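Local structure of putative carbohydrate metabolism domain-containing protein (Bacteroides vulgatus, 3S30) at residues 102-106 / 342-347; 140-144 / 172-178; 271-277 / 302-307. The protein is a putative glycoside hydrolase with a galactose-binding-like β-rich domain, and so probably acts in carbohydrate metabolism, although its substrate is unknown. All coordinates share one frame; numbering follows the deposited sequence.

Contact 1: 102-106 / 342-347; sequences TVFNF and IDDLEL. With NA (sodium ion), chain C.
F106 meets 342-347 with the edge of its ring: L345 CB lies 3.7 Å from F106 CZ near the ring plane, D344 N and D343 C also come at the edge, and F104 C covers one face toward its rim. The F104 ring has T102 C over one face, and its CD2 touches L345 CD2 at 3.7 Å. With CG anti to the backbone N (chi1 -178°), L345 brings its CD2 to both phenylalanines. F104 and L345 form an antiparallel hydrogen-bonded pair, F104 N to L345 O being 2.6 Å and L345 N to F104 O 3.0 Å; L347 N bonds to T102 O farther along. On the face opposite the F104 and L345 side chains, V103 CG2 rests on the carboxylate end of E346.

Beyond the pair the chain turns a corner at D344. Sodium is held by N105 O at 2.3 Å and D343 OD1 at 2.5 Å, and E107 OE2 and N165 O complete the site. The ion links the chain just after strand 103-104 to strand 339-349. D343 OD1 also accepts D344 N, on its anti side but tilted 35° out of the carboxylate plane. The N105 amide and D344 carboxylate, planes 80° apart, share a water that donates to N105 OD1 (3.0 Å) and D344 OD1 (2.7 Å). D343 OD2 accepts R162 N, D344 OD2 forms a salt bridge with R162 and a hydrogen bond with T163 OG1, and N105 ND2 donates to E124 OE2. W134 packs edge-to-face on F104, I321 of strand 317-324 touches F104 and L345, and strands 166-173 and 218-228 pair with strand 339-349.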
ATOM      1  N   THR A 102     -16.051   0.472  -0.577  1.00 57.63           N
ATOM      2  CA  THR A 102     -15.453  -0.769  -0.087  1.00 56.44           C
ATOM      3  C   THR A 102     -15.039  -1.709  -1.211  1.00 55.32           C
ATOM      4  O   THR A 102     -14.442  -2.762  -0.950  1.00 56.01           O
ATOM      5  CB  THR A 102     -16.391  -1.495   0.886  1.00 57.09           C
ATOM      6  OG1 THR A 102     -17.654  -1.763   0.248  1.00 58.84           O
ATOM      7  CG2 THR A 102     -16.595  -0.635   2.145  1.00 58.21           C
ATOM      8  N   VAL A 103     -15.339  -1.314  -2.446  1.00 55.03           N
ATOM      9  CA  VAL A 103     -14.972  -2.057  -3.654  1.00 55.70           C
ATOM     10  C   VAL A 103     -13.978  -1.197  -4.434  1.00 54.82           C
ATOM     11  O   VAL A 103     -14.239  -0.020  -4.666  1.00 57.95           O
ATOM     12  CB  VAL A 103     -16.232  -2.377  -4.534  1.00 57.15           C
ATOM     13  CG1 VAL A 103     -15.851  -3.108  -5.796  1.00 51.12           C
ATOM     14  CG2 VAL A 103     -17.237  -3.207  -3.746  1.00 55.55           C
ATOM     15  N   PHE A 104     -12.842  -1.770  -4.817  1.00 53.00           N
ATOM     16  CA  PHE A 104     -11.766  -1.005  -5.453  1.00 52.77           C
ATOM     17  C   PHE A 104     -11.433  -1.626  -6.808  1.00 52.85           C
ATOM     18  O   PHE A 104     -11.106  -2.823  -6.905  1.00 51.45           O
ATOM     19  CB  PHE A 104     -10.524  -0.906  -4.536  1.00 53.70           C
ATOM     20  CG  PHE A 104     -10.858  -0.540  -3.100  1.00 56.85           C
ATOM     21  CD1 PHE A 104     -11.354   0.722  -2.787  1.00 55.15           C
ATOM     22  CD2 PHE A 104     -10.722  -1.472  -2.075  1.00 59.19           C
ATOM     23  CE1 PHE A 104     -11.696   1.057  -1.469  1.00 56.31           C
ATOM     24  CE2 PHE A 104     -11.053  -1.140  -0.749  1.00 59.58           C
ATOM     25  CZ  PHE A 104     -11.544   0.127  -0.451  1.00 53.71           C
ATOM     26  N   ASN A 105     -11.531  -0.795  -7.849  1.00 52.06           N
ATOM     27  CA  ASN A 105     -11.429  -1.239  -9.232  1.00 51.90           C
ATOM     28  C   ASN A 105     -10.139  -0.834  -9.929  1.00 52.22           C
ATOM     29  O   ASN A 105      -9.780  -1.431 -10.939  1.00 54.01           O
ATOM     30  CB  ASN A 105     -12.615  -0.706 -10.035  1.00 53.04           C
ATOM     31  CG  ASN A 105     -13.943  -1.225  -9.527  1.00 53.82           C
ATOM     32  OD1 ASN A 105     -14.275  -2.398  -9.716  1.00 55.63           O
ATOM     33  ND2 ASN A 105     -14.708  -0.357  -8.862  1.00 52.55           N
ATOM     34  N   PHE A 106      -9.447   0.175  -9.411  1.00 52.49           N
ATOM     35  CA  PHE A 106      -8.192   0.649 -10.000  1.00 51.88           C
ATOM     36  C   PHE A 106      -8.347   1.154 -11.446  1.00 52.41           C
ATOM     37  O   PHE A 106      -7.434   0.990 -12.266  1.00 52.46           O
ATOM     38  CB  PHE A 106      -7.128  -0.456  -9.913  1.00 52.35           C
ATOM     39  CG  PHE A 106      -7.073  -1.132  -8.568  1.00 53.22           C
ATOM     40  CD1 PHE A 106      -6.509  -0.482  -7.473  1.00 55.51           C
ATOM     41  CD2 PHE A 106      -7.608  -2.400  -8.386  1.00 58.62           C
ATOM     42  CE1 PHE A 106      -6.475  -1.084  -6.222  1.00 54.04           C
ATOM     43  CE2 PHE A 106      -7.568  -3.018  -7.131  1.00 60.09           C
ATOM     44  CZ  PHE A 106      -6.990  -2.354  -6.050  1.00 58.50           C
ATOM     45  N   ILE A 342      -2.796  -6.128  -9.061  1.00 52.34           N
ATOM     46  CA  ILE A 342      -3.958  -6.357  -8.207  1.00 51.74           C
ATOM     47  C   ILE A 342      -5.195  -5.857  -8.912  1.00 50.92           C
ATOM     48  O   ILE A 342      -5.163  -4.829  -9.566  1.00 50.36           O
ATOM     49  CB  ILE A 342      -3.840  -5.624  -6.848  1.00 51.62           C
ATOM     50  CG1 ILE A 342      -2.531  -5.997  -6.134  1.00 53.20           C
ATOM     51  CG2 ILE A 342      -5.042  -5.978  -5.945  1.00 51.56           C
ATOM     52  CD1 ILE A 342      -2.461  -7.500  -5.713  1.00 48.07           C
ATOM     53  N   ASP A 343      -6.291  -6.584  -8.766  1.00 52.53           N
ATOM     54  CA  ASP A 343      -7.559  -6.162  -9.336  1.00 52.82           C
ATOM     55  C   ASP A 343      -8.731  -6.590  -8.454  1.00 54.80           C
ATOM     56  O   ASP A 343      -8.600  -7.506  -7.629  1.00 55.43           O
ATOM     57  CB  ASP A 343      -7.717  -6.784 -10.718  1.00 53.97           C
ATOM     58  CG  ASP A 343      -8.534  -5.927 -11.653  1.00 54.17           C
ATOM     59  OD1 ASP A 343      -9.122  -4.910 -11.213  1.00 48.72           O
ATOM     60  OD2 ASP A 343      -8.570  -6.261 -12.846  1.00 53.28           O
ATOM     61  N   ASP A 344      -9.871  -5.930  -8.661  1.00 55.84           N
ATOM     62  CA  ASP A 344     -11.131  -6.257  -7.994  1.00 57.99           C
ATOM     63  C   ASP A 344     -10.949  -6.554  -6.503  1.00 57.31           C
ATOM     64  O   ASP A 344     -11.262  -7.643  -6.019  1.00 57.94           O
ATOM     65  CB  ASP A 344     -11.830  -7.412  -8.711  1.00 59.19           C
ATOM     66  CG  ASP A 344     -12.204  -7.063 -10.134  1.00 61.87           C
ATOM     67  OD1 ASP A 344     -12.720  -5.949 -10.350  1.00 65.79           O
ATOM     68  OD2 ASP A 344     -11.994  -7.902 -11.038  1.00 69.36           O
ATOM     69  N   LEU A 345     -10.432  -5.557  -5.801  1.00 56.38           N
ATOM     70  CA  LEU A 345     -10.206  -5.620  -4.366  1.00 57.74           C
ATOM     71  C   LEU A 345     -11.463  -5.159  -3.633  1.00 59.48           C
ATOM     72  O   LEU A 345     -12.074  -4.155  -4.003  1.00 60.52           O
ATOM     73  CB  LEU A 345      -9.028  -4.714  -4.003  1.00 56.86           C
ATOM     74  CG  LEU A 345      -8.590  -4.652  -2.547  1.00 57.54           C
ATOM     75  CD1 LEU A 345      -7.944  -5.976  -2.112  1.00 54.01           C
ATOM     76  CD2 LEU A 345      -7.642  -3.479  -2.386  1.00 48.63           C
ATOM     77  N   GLU A 346     -11.854  -5.896  -2.601  1.00 60.35           N
ATOM     78  CA  GLU A 346     -13.010  -5.511  -1.786  1.00 60.95           C
ATOM     79  C   GLU A 346     -12.736  -5.701  -0.301  1.00 59.55           C
ATOM     80  O   GLU A 346     -12.248  -6.745   0.120  1.00 57.14           O
ATOM     81  CB  GLU A 346     -14.261  -6.295  -2.183  1.00 61.83           C
ATOM     82  CG  GLU A 346     -15.415  -6.084  -1.210  1.00 65.87           C
ATOM     83  CD  GLU A 346     -16.746  -6.611  -1.702  1.00 66.61           C
ATOM     84  OE1 GLU A 346     -16.764  -7.391  -2.676  1.00 65.66           O
ATOM     85  OE2 GLU A 346     -17.775  -6.241  -1.095  1.00 60.11           O
ATOM     86  N   LEU A 347     -13.055  -4.671   0.477  1.00 61.10           N
ATOM     87  CA  LEU A 347     -13.081  -4.758   1.938  1.00 60.95           C
ATOM     88  C   LEU A 347     -14.476  -5.239   2.358  1.00 62.24           C
ATOM     89  O   LEU A 347     -15.421  -4.457   2.399  1.00 63.38           O
ATOM     90  CB  LEU A 347     -12.753  -3.390   2.539  1.00 59.94           C
ATOM     91  CG  LEU A 347     -12.337  -3.281   4.002  1.00 62.15           C
ATOM     92  CD1 LEU A 347     -11.038  -4.007   4.290  1.00 62.40           C
ATOM     93  CD2 LEU A 347     -12.202  -1.823   4.375  1.00 67.85           C
TER
HETATM   94 NA    NA C 383     -10.247  -3.131 -12.473  1.00 47.66          NA
HETATM   95  O   HOH W   1     -14.564  -5.123  -8.545  1.00 60.11           O

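Contact 2: 140-144 / 172-178; sequences GFALT and RKTGSLG
F141 drives its ring against strand 166-173, CE1 reaching R172 CB at 3.5 Å, while K173 O lies in the ring plane at its edge. Having CG anti to N (chi1 -170°) carries the ring off the helix toward that strand. Next to it the methyls of T144 and T174 meet, CG2 to CG2 at 3.6 Å, the two side chains crossing at about a right angle. T144 OG1 donates to F141 O at 2.9 Å, in the carbonyl plane on a lone pair, and in turn receives a weak but straight bond from G175 N at 3.4 Å (168°). F141 O also accepts T144 N, so it is gripped twice. The contact sets helix 138-142 and the residues after it against the link from strand 166-173 to helix 176-180, at the periphery of what is probably a galactose-binding-domain-like β-fold. Here G175 brings its CA to 3.3 Å from T144 O, where a side-chain carbon would collide with that carbonyl. A valine at T144 would probably leave F141 O with one donor fewer and G175 N without its weak acceptor, as the hydroxyl bridging them would be gone. G178 CA lies 4.0 Å from T144 CG2, and G178 N bonds to G175 O. Farther out, M183 O accepts T174 OG1, R172 pairs through its backbone with A186 of strand 185-191, and F153 meets the F141 ring edge-to-face.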
ATOM      1  N   GLY A 140       7.833  10.386  -3.387  1.00 51.40           N
ATOM      2  CA  GLY A 140       9.183  10.098  -2.929  1.00 51.82           C
ATOM      3  C   GLY A 140      10.099   9.733  -4.088  1.00 51.97           C
ATOM      4  O   GLY A 140      11.269  10.127  -4.121  1.00 51.34           O
ATOM      5  N   PHE A 141       9.553   8.989  -5.044  1.00 50.95           N
ATOM      6  CA  PHE A 141      10.304   8.559  -6.216  1.00 53.75           C
ATOM      7  C   PHE A 141      10.615   9.762  -7.122  1.00 56.32           C
ATOM      8  O   PHE A 141      11.690   9.839  -7.734  1.00 58.47           O
ATOM      9  CB  PHE A 141       9.536   7.469  -6.984  1.00 51.22           C
ATOM     10  CG  PHE A 141      10.351   6.802  -8.059  1.00 48.05           C
ATOM     11  CD1 PHE A 141      11.285   5.840  -7.737  1.00 46.88           C
ATOM     12  CD2 PHE A 141      10.179   7.135  -9.385  1.00 50.48           C
ATOM     13  CE1 PHE A 141      12.031   5.224  -8.729  1.00 54.44           C
ATOM     14  CE2 PHE A 141      10.925   6.527 -10.376  1.00 55.19           C
ATOM     15  CZ  PHE A 141      11.852   5.569 -10.048  1.00 51.41           C
ATOM     16  N   ALA A 142       9.676  10.704  -7.172  1.00 56.30           N
ATOM     17  CA  ALA A 142       9.853  11.969  -7.886  1.00 58.12           C
ATOM     18  C   ALA A 142      11.096  12.789  -7.450  1.00 59.16           C
ATOM     19  O   ALA A 142      11.640  13.562  -8.247  1.00 60.12           O
ATOM     20  CB  ALA A 142       8.580  12.811  -7.755  1.00 57.42           C
ATOM     21  N   LEU A 143      11.534  12.627  -6.200  1.00 59.15           N
ATOM     22  CA  LEU A 143      12.754  13.304  -5.706  1.00 62.09           C
ATOM     23  C   LEU A 143      14.063  12.741  -6.265  1.00 63.57           C
ATOM     24  O   LEU A 143      15.054  13.464  -6.305  1.00 66.71           O
ATOM     25  CB  LEU A 143      12.844  13.240  -4.179  1.00 61.40           C
ATOM     26  CG  LEU A 143      11.765  13.934  -3.335  1.00 66.83           C
ATOM     27  CD1 LEU A 143      12.071  13.714  -1.845  1.00 70.69           C
ATOM     28  CD2 LEU A 143      11.638  15.424  -3.627  1.00 55.61           C
ATOM     29  N   THR A 144      14.063  11.470  -6.686  1.00 62.79           N
ATOM     30  CA  THR A 144      15.294  10.754  -7.048  1.00 65.56           C
ATOM     31  C   THR A 144      15.751  11.000  -8.481  1.00 69.13           C
ATOM     32  O   THR A 144      16.847  10.578  -8.851  1.00 72.85           O
ATOM     33  CB  THR A 144      15.177   9.186  -6.853  1.00 65.61           C
ATOM     34  OG1 THR A 144      14.318   8.598  -7.859  1.00 63.55           O
ATOM     35  CG2 THR A 144      14.664   8.832  -5.454  1.00 60.29           C
ATOM     36  N   ARG A 172      11.137  -0.265  -8.180  1.00 49.42           N
ATOM     37  CA  ARG A 172      12.025   0.455  -9.097  1.00 51.40           C
ATOM     38  C   ARG A 172      13.386   0.701  -8.483  1.00 52.81           C
ATOM     39  O   ARG A 172      13.513   0.942  -7.286  1.00 48.88           O
ATOM     40  CB  ARG A 172      11.447   1.834  -9.467  1.00 51.45           C
ATOM     41  CG  ARG A 172      10.123   1.844 -10.195  1.00 47.72           C
ATOM     42  CD  ARG A 172      10.124   0.987 -11.431  1.00 48.44           C
ATOM     43  NE  ARG A 172       8.951   1.267 -12.249  1.00 53.21           N
ATOM     44  CZ  ARG A 172       8.723   0.768 -13.464  1.00 54.98           C
ATOM     45  NH1 ARG A 172       9.569  -0.086 -14.018  1.00 51.62           N
ATOM     46  NH2 ARG A 172       7.614   1.107 -14.116  1.00 59.37           N
ATOM     47  N   LYS A 173      14.404   0.653  -9.333  1.00 57.08           N
ATOM     48  CA  LYS A 173      15.701   1.231  -9.008  1.00 59.15           C
ATOM     49  C   LYS A 173      15.532   2.754  -9.047  1.00 58.53           C
ATOM     50  O   LYS A 173      14.880   3.288  -9.949  1.00 56.66           O
ATOM     51  CB  LYS A 173      16.732   0.784 -10.043  1.00 62.04           C
ATOM     52  CG  LYS A 173      18.166   1.127  -9.714  1.00 66.16           C
ATOM     53  CD  LYS A 173      19.083   0.719 -10.856  1.00 68.63           C
ATOM     54  CE  LYS A 173      20.547   1.021 -10.532  1.00 76.50           C
ATOM     55  NZ  LYS A 173      20.884   2.469 -10.665  1.00 75.35           N
ATOM     56  N   THR A 174      16.084   3.447  -8.055  1.00 58.12           N
ATOM     57  CA  THR A 174      16.022   4.907  -8.027  1.00 57.52           C
ATOM     58  C   THR A 174      17.056   5.544  -8.957  1.00 60.20           C
ATOM     59  O   THR A 174      18.008   4.890  -9.403  1.00 61.40           O
ATOM     60  CB  THR A 174      16.235   5.443  -6.621  1.00 57.34           C
ATOM     61  OG1 THR A 174      17.335   4.751  -6.015  1.00 51.41           O
ATOM     62  CG2 THR A 174      14.961   5.256  -5.797  1.00 52.44           C
ATOM     63  N   GLY A 175      16.836   6.821  -9.254  1.00 73.09           N
ATOM     64  CA  GLY A 175      17.759   7.620 -10.048  1.00 77.88           C
ATOM     65  C   GLY A 175      18.965   8.003  -9.221  1.00 75.44           C
ATOM     66  O   GLY A 175      18.909   7.977  -7.997  1.00 69.12           O
ATOM     67  N   SER A 176      20.050   8.362  -9.910  1.00 82.40           N
ATOM     68  CA  SER A 176      21.353   8.689  -9.305  1.00 82.24           C
ATOM     69  C   SER A 176      21.323   9.087  -7.834  1.00 75.51           C
ATOM     70  O   SER A 176      22.063   8.541  -7.012  1.00 74.50           O
ATOM     71  CB  SER A 176      21.987   9.835 -10.079  1.00 89.26           C
ATOM     72  OG  SER A 176      21.176  10.989  -9.984  1.00 92.48           O
ATOM     73  N   LEU A 177      20.475  10.049  -7.506  1.00 73.76           N
ATOM     74  CA  LEU A 177      20.469  10.610  -6.161  1.00 72.38           C
ATOM     75  C   LEU A 177      19.975   9.631  -5.099  1.00 68.58           C
ATOM     76  O   LEU A 177      20.454   9.661  -3.973  1.00 69.45           O
ATOM     77  CB  LEU A 177      19.651  11.905  -6.121  1.00 73.92           C
ATOM     78  CG  LEU A 177      19.809  12.754  -4.860  1.00 74.81           C
ATOM     79  CD1 LEU A 177      21.271  12.943  -4.483  1.00 66.96           C
ATOM     80  CD2 LEU A 177      19.125  14.102  -5.047  1.00 77.75           C
ATOM     81  N   GLY A 178      19.027   8.772  -5.459  1.00 67.81           N
ATOM     82  CA  GLY A 178      18.438   7.813  -4.525  1.00 65.81           C
ATOM     83  C   GLY A 178      19.448   6.986  -3.749  1.00 65.94           C
ATOM     84  O   GLY A 178      19.365   6.905  -2.530  1.00 67.18           O
TER

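Contact 3: 271-277 / 302-307; sequences YEHENMV and HYGKTI
H302 and E272 clasp across the contact: H302 NE2 donates to E272 OE2 at 2.6 Å with an N-H...O angle of 163°. The carboxylate oxygen lies in the imidazole plane and is approached on its syn side, 21° out of the carboxylate plane. E272 OE2 has a second, weak donor in N270 ND2. The bend of E272 at chi2 (-66°) folds its carboxylate back toward this imidazole.

Beside it, Y303 OH donates to Y271 O at 2.8 Å, coming from above the carbonyl plane and not on a lone pair. The Y303 ring is braced by H302 CD2, which sits over the centre of one face, and CE of selenomethionine M276 touches Y303 CZ at 3.7 Å. V277 O approaches the same ring obliquely, 3.2 Å from Y303 CD2. K305 is the third donor: its NZ reaches E274 O at 3.2 Å, meeting the carbonyl nearly end-on, and on the way its CG passes 3.5 Å from M276 O. The E274 carboxylate stays apart from that amine, so the lysine is held here by a peptide oxygen rather than by a salt bridge. V277 CG1 packs against K305 CB and I307 CD1.

The acceptor E274 O belongs to a type I turn, H273 to M276, closed by M276 N bonding to H273 O and leading into strand 276-281. Backbone bonds of N275 with E254 and V277 with F252 join the turn and the strand after it to strand 247-254, and N247 ND2 hydrogen-bonds to the hydroxyl of Y271.

All three bonds across the contact run from side chains of 302-307 to oxygens of 271-277, so two depend on backbone carbonyls, E274 O in the turn and Y271 O just ahead of it, and the third on a carboxylate.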
ATOM      1  N   TYR A 271       2.858  -6.513  13.288  1.00 65.94           N
ATOM      2  CA  TYR A 271       1.535  -5.850  13.268  1.00 65.37           C
ATOM      3  C   TYR A 271       0.989  -5.529  14.683  1.00 67.54           C
ATOM      4  O   TYR A 271      -0.226  -5.498  14.897  1.00 65.02           O
ATOM      5  CB  TYR A 271       0.535  -6.663  12.399  1.00 65.06           C
ATOM      6  CG  TYR A 271       1.117  -6.954  11.024  1.00 60.69           C
ATOM      7  CD1 TYR A 271       0.963  -6.051   9.982  1.00 54.10           C
ATOM      8  CD2 TYR A 271       1.883  -8.096  10.794  1.00 57.34           C
ATOM      9  CE1 TYR A 271       1.530  -6.287   8.733  1.00 51.01           C
ATOM     10  CE2 TYR A 271       2.464  -8.338   9.555  1.00 56.69           C
ATOM     11  CZ  TYR A 271       2.283  -7.426   8.526  1.00 56.36           C
ATOM     12  OH  TYR A 271       2.853  -7.657   7.295  1.00 51.50           O
ATOM     13  N   GLU A 272       1.911  -5.278  15.628  1.00 70.66           N
ATOM     14  CA  GLU A 272       1.577  -4.936  17.026  1.00 73.86           C
ATOM     15  C   GLU A 272       1.607  -3.427  17.270  1.00 74.48           C
ATOM     16  O   GLU A 272       2.535  -2.729  16.840  1.00 74.75           O
ATOM     17  CB  GLU A 272       2.547  -5.583  18.028  1.00 75.20           C
ATOM     18  CG  GLU A 272       2.564  -7.103  18.040  1.00 77.59           C
ATOM     19  CD  GLU A 272       1.263  -7.731  18.516  1.00 77.19           C
ATOM     20  OE1 GLU A 272       0.423  -7.021  19.104  1.00 76.24           O
ATOM     21  OE2 GLU A 272       1.084  -8.947  18.288  1.00 73.48           O
ATOM     22  N   HIS A 273       0.591  -2.945  17.981  1.00 74.86           N
ATOM     23  CA  HIS A 273       0.493  -1.543  18.393  1.00 74.43           C
ATOM     24  C   HIS A 273      -0.613  -1.470  19.429  1.00 76.50           C
ATOM     25  O   HIS A 273      -1.548  -2.259  19.391  1.00 78.67           O
ATOM     26  CB  HIS A 273       0.170  -0.625  17.201  1.00 70.51           C
ATOM     27  CG  HIS A 273       0.545   0.806  17.426  1.00 65.88           C
ATOM     28  ND1 HIS A 273      -0.247   1.681  18.140  1.00 69.10           N
ATOM     29  CD2 HIS A 273       1.637   1.510  17.051  1.00 64.30           C
ATOM     30  CE1 HIS A 273       0.341   2.864  18.192  1.00 68.17           C
ATOM     31  NE2 HIS A 273       1.487   2.786  17.539  1.00 66.75           N
ATOM     32  N   GLU A 274      -0.518  -0.532  20.357  1.00 79.74           N
ATOM     33  CA  GLU A 274      -1.490  -0.457  21.457  1.00 81.68           C
ATOM     34  C   GLU A 274      -2.885  -0.016  20.969  1.00 79.05           C
ATOM     35  O   GLU A 274      -3.884  -0.286  21.623  1.00 78.23           O
ATOM     36  CB  GLU A 274      -0.957   0.461  22.563  1.00 84.99           C
ATOM     37  CG  GLU A 274      -1.451   0.122  23.978  1.00 91.46           C
ATOM     38  CD  GLU A 274      -0.481   0.565  25.082  1.00 99.61           C
ATOM     39  OE1 GLU A 274       0.572   1.166  24.762  1.00 94.25           O
ATOM     40  OE2 GLU A 274      -0.772   0.299  26.276  1.00103.80           O
ATOM     41  N   ASN A 275      -2.953   0.623  19.800  1.00 76.79           N
ATOM     42  CA  ASN A 275      -4.232   1.047  19.223  1.00 74.96           C
ATOM     43  C   ASN A 275      -4.854   0.019  18.287  1.00 72.16           C
ATOM     44  O   ASN A 275      -6.031   0.149  17.924  1.00 70.83           O
ATOM     45  CB  ASN A 275      -4.075   2.386  18.502  1.00 74.33           C
ATOM     46  CG  ASN A 275      -3.783   3.525  19.462  1.00 77.84           C
ATOM     47  OD1 ASN A 275      -2.745   3.533  20.123  1.00 84.31           O
ATOM     48  ND2 ASN A 275      -4.706   4.477  19.565  1.00 72.59           N
HETATM   49  N   MSE A 276      -4.076  -1.007  17.934  1.00 69.93           N
HETATM   50  CA  MSE A 276      -4.506  -2.040  16.993  1.00 68.66           C
HETATM   51  C   MSE A 276      -5.696  -2.873  17.486  1.00 69.62           C
HETATM   52  O   MSE A 276      -5.718  -3.326  18.628  1.00 72.73           O
HETATM   53  CB  MSE A 276      -3.324  -2.962  16.635  1.00 67.97           C
HETATM   54  CG  MSE A 276      -2.430  -2.435  15.493  1.00 65.66           C
HETATM   55 SE   MSE A 276      -3.330  -2.370  13.762  0.75 57.73          SE
HETATM   56  CE  MSE A 276      -4.013  -4.189  13.720  1.00 65.95           C
ATOM     57  N   VAL A 277      -6.678  -3.079  16.606  1.00 68.77           N
ATOM     58  CA  VAL A 277      -7.884  -3.855  16.928  1.00 69.61           C
ATOM     59  C   VAL A 277      -7.972  -5.134  16.078  1.00 68.76           C
ATOM     60  O   VAL A 277      -8.180  -6.223  16.611  1.00 70.63           O
ATOM     61  CB  VAL A 277      -9.161  -3.005  16.757  1.00 70.21           C
ATOM     62  CG1 VAL A 277     -10.402  -3.798  17.150  1.00 70.39           C
ATOM     63  CG2 VAL A 277      -9.066  -1.720  17.587  1.00 67.66           C
ATOM     64  N   HIS A 302      -6.703 -11.827  18.152  1.00 78.46           N
ATOM     65  CA  HIS A 302      -5.287 -11.672  18.512  1.00 78.19           C
ATOM     66  C   HIS A 302      -5.020 -10.455  19.417  1.00 78.16           C
ATOM     67  O   HIS A 302      -4.104 -10.491  20.248  1.00 78.81           O
ATOM     68  CB  HIS A 302      -4.415 -11.597  17.248  1.00 75.54           C
ATOM     69  CG  HIS A 302      -2.980 -11.268  17.522  1.00 74.30           C
ATOM     70  ND1 HIS A 302      -2.032 -12.230  17.793  1.00 78.16           N
ATOM     71  CD2 HIS A 302      -2.336 -10.079  17.583  1.00 70.52           C
ATOM     72  CE1 HIS A 302      -0.865 -11.647  18.005  1.00 76.80           C
ATOM     73  NE2 HIS A 302      -1.025 -10.341  17.886  1.00 69.68           N
ATOM     74  N   TYR A 303      -5.816  -9.396  19.251  1.00 76.36           N
ATOM     75  CA  TYR A 303      -5.600  -8.128  19.963  1.00 77.47           C
ATOM     76  C   TYR A 303      -6.472  -7.946  21.212  1.00 80.73           C
ATOM     77  O   TYR A 303      -6.115  -7.184  22.106  1.00 82.84           O
ATOM     78  CB  TYR A 303      -5.797  -6.958  18.999  1.00 75.63           C
ATOM     79  CG  TYR A 303      -4.867  -7.041  17.810  1.00 72.22           C
ATOM     80  CD1 TYR A 303      -3.568  -6.564  17.889  1.00 65.36           C
ATOM     81  CD2 TYR A 303      -5.280  -7.641  16.621  1.00 70.90           C
ATOM     82  CE1 TYR A 303      -2.709  -6.656  16.804  1.00 68.22           C
ATOM     83  CE2 TYR A 303      -4.435  -7.737  15.534  1.00 67.61           C
ATOM     84  CZ  TYR A 303      -3.151  -7.241  15.628  1.00 68.00           C
ATOM     85  OH  TYR A 303      -2.307  -7.348  14.553  1.00 61.81           O
ATOM     86  N   GLY A 304      -7.608  -8.638  21.274  1.00 81.14           N
ATOM     87  CA  GLY A 304      -8.414  -8.681  22.492  1.00 83.79           C
ATOM     88  C   GLY A 304      -8.994  -7.339  22.888  1.00 84.24           C
ATOM     89  O   GLY A 304      -8.978  -6.973  24.065  1.00 87.11           O
ATOM     90  N   LYS A 305      -9.507  -6.612  21.899  1.00 81.72           N
ATOM     91  CA  LYS A 305     -10.089  -5.296  22.109  1.00 82.17           C
ATOM     92  C   LYS A 305     -11.601  -5.401  22.131  1.00 83.32           C
ATOM     93  O   LYS A 305     -12.172  -6.395  21.689  1.00 82.52           O
ATOM     94  CB  LYS A 305      -9.651  -4.326  21.006  1.00 80.02           C
ATOM     95  CG  LYS A 305      -8.172  -3.966  21.033  1.00 80.50           C
ATOM     96  CD  LYS A 305      -7.848  -3.004  22.167  1.00 84.48           C
ATOM     97  CE  LYS A 305      -6.379  -2.608  22.170  1.00 85.21           C
ATOM     98  NZ  LYS A 305      -6.010  -1.811  23.392  1.00 90.47           N
ATOM     99  N   THR A 306     -12.231  -4.363  22.670  1.00 85.77           N
ATOM    100  CA  THR A 306     -13.677  -4.265  22.767  1.00 88.19           C
ATOM    101  C   THR A 306     -14.071  -3.057  21.931  1.00 87.84           C
ATOM    102  O   THR A 306     -13.642  -1.943  22.231  1.00 88.52           O
ATOM    103  CB  THR A 306     -14.119  -4.051  24.251  1.00 92.90           C
ATOM    104  OG1 THR A 306     -13.560  -5.077  25.084  1.00 90.46           O
ATOM    105  CG2 THR A 306     -15.643  -4.055  24.385  1.00 94.04           C
ATOM    106  N   ILE A 307     -14.857  -3.266  20.876  1.00 90.76           N
ATOM    107  CA  ILE A 307     -15.260  -2.154  20.008  1.00 90.60           C
ATOM    108  C   ILE A 307     -16.309  -1.292  20.707  1.00 94.13           C
ATOM    109  O   ILE A 307     -17.242  -1.816  21.326  1.00 96.75           O
ATOM    110  CB  ILE A 307     -15.797  -2.623  18.620  1.00 89.25           C
ATOM    111  CG1 ILE A 307     -14.647  -2.997  17.670  1.00 85.54           C
ATOM    112  CG2 ILE A 307     -16.629  -1.532  17.953  1.00 88.87           C
ATOM    113  CD1 ILE A 307     -14.374  -4.483  17.584  1.00 86.05           C
TER

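In the fold
Contact 1 joins the first strand of the modelled chain to the last, and the other two fall between its segments in sequence, contact 2 closing before contact 3 opens. All three reach the same extended antiparallel β-structure: strands 339-349 and 166-173, carrying parts of contacts 1 and 2, are neighbours in it, and contact 3 enters through strand 276-281. None touches another. The centre of contact 1 lies about 28 Å from that of contact 2 and about 25 Å from that of contact 3; contact 2 lies on the opposite side of the chain's centre from both others. The sodium-bearing strand pairing, the helix-to-strand-link packing and the loop contact thus join different parts of the fold.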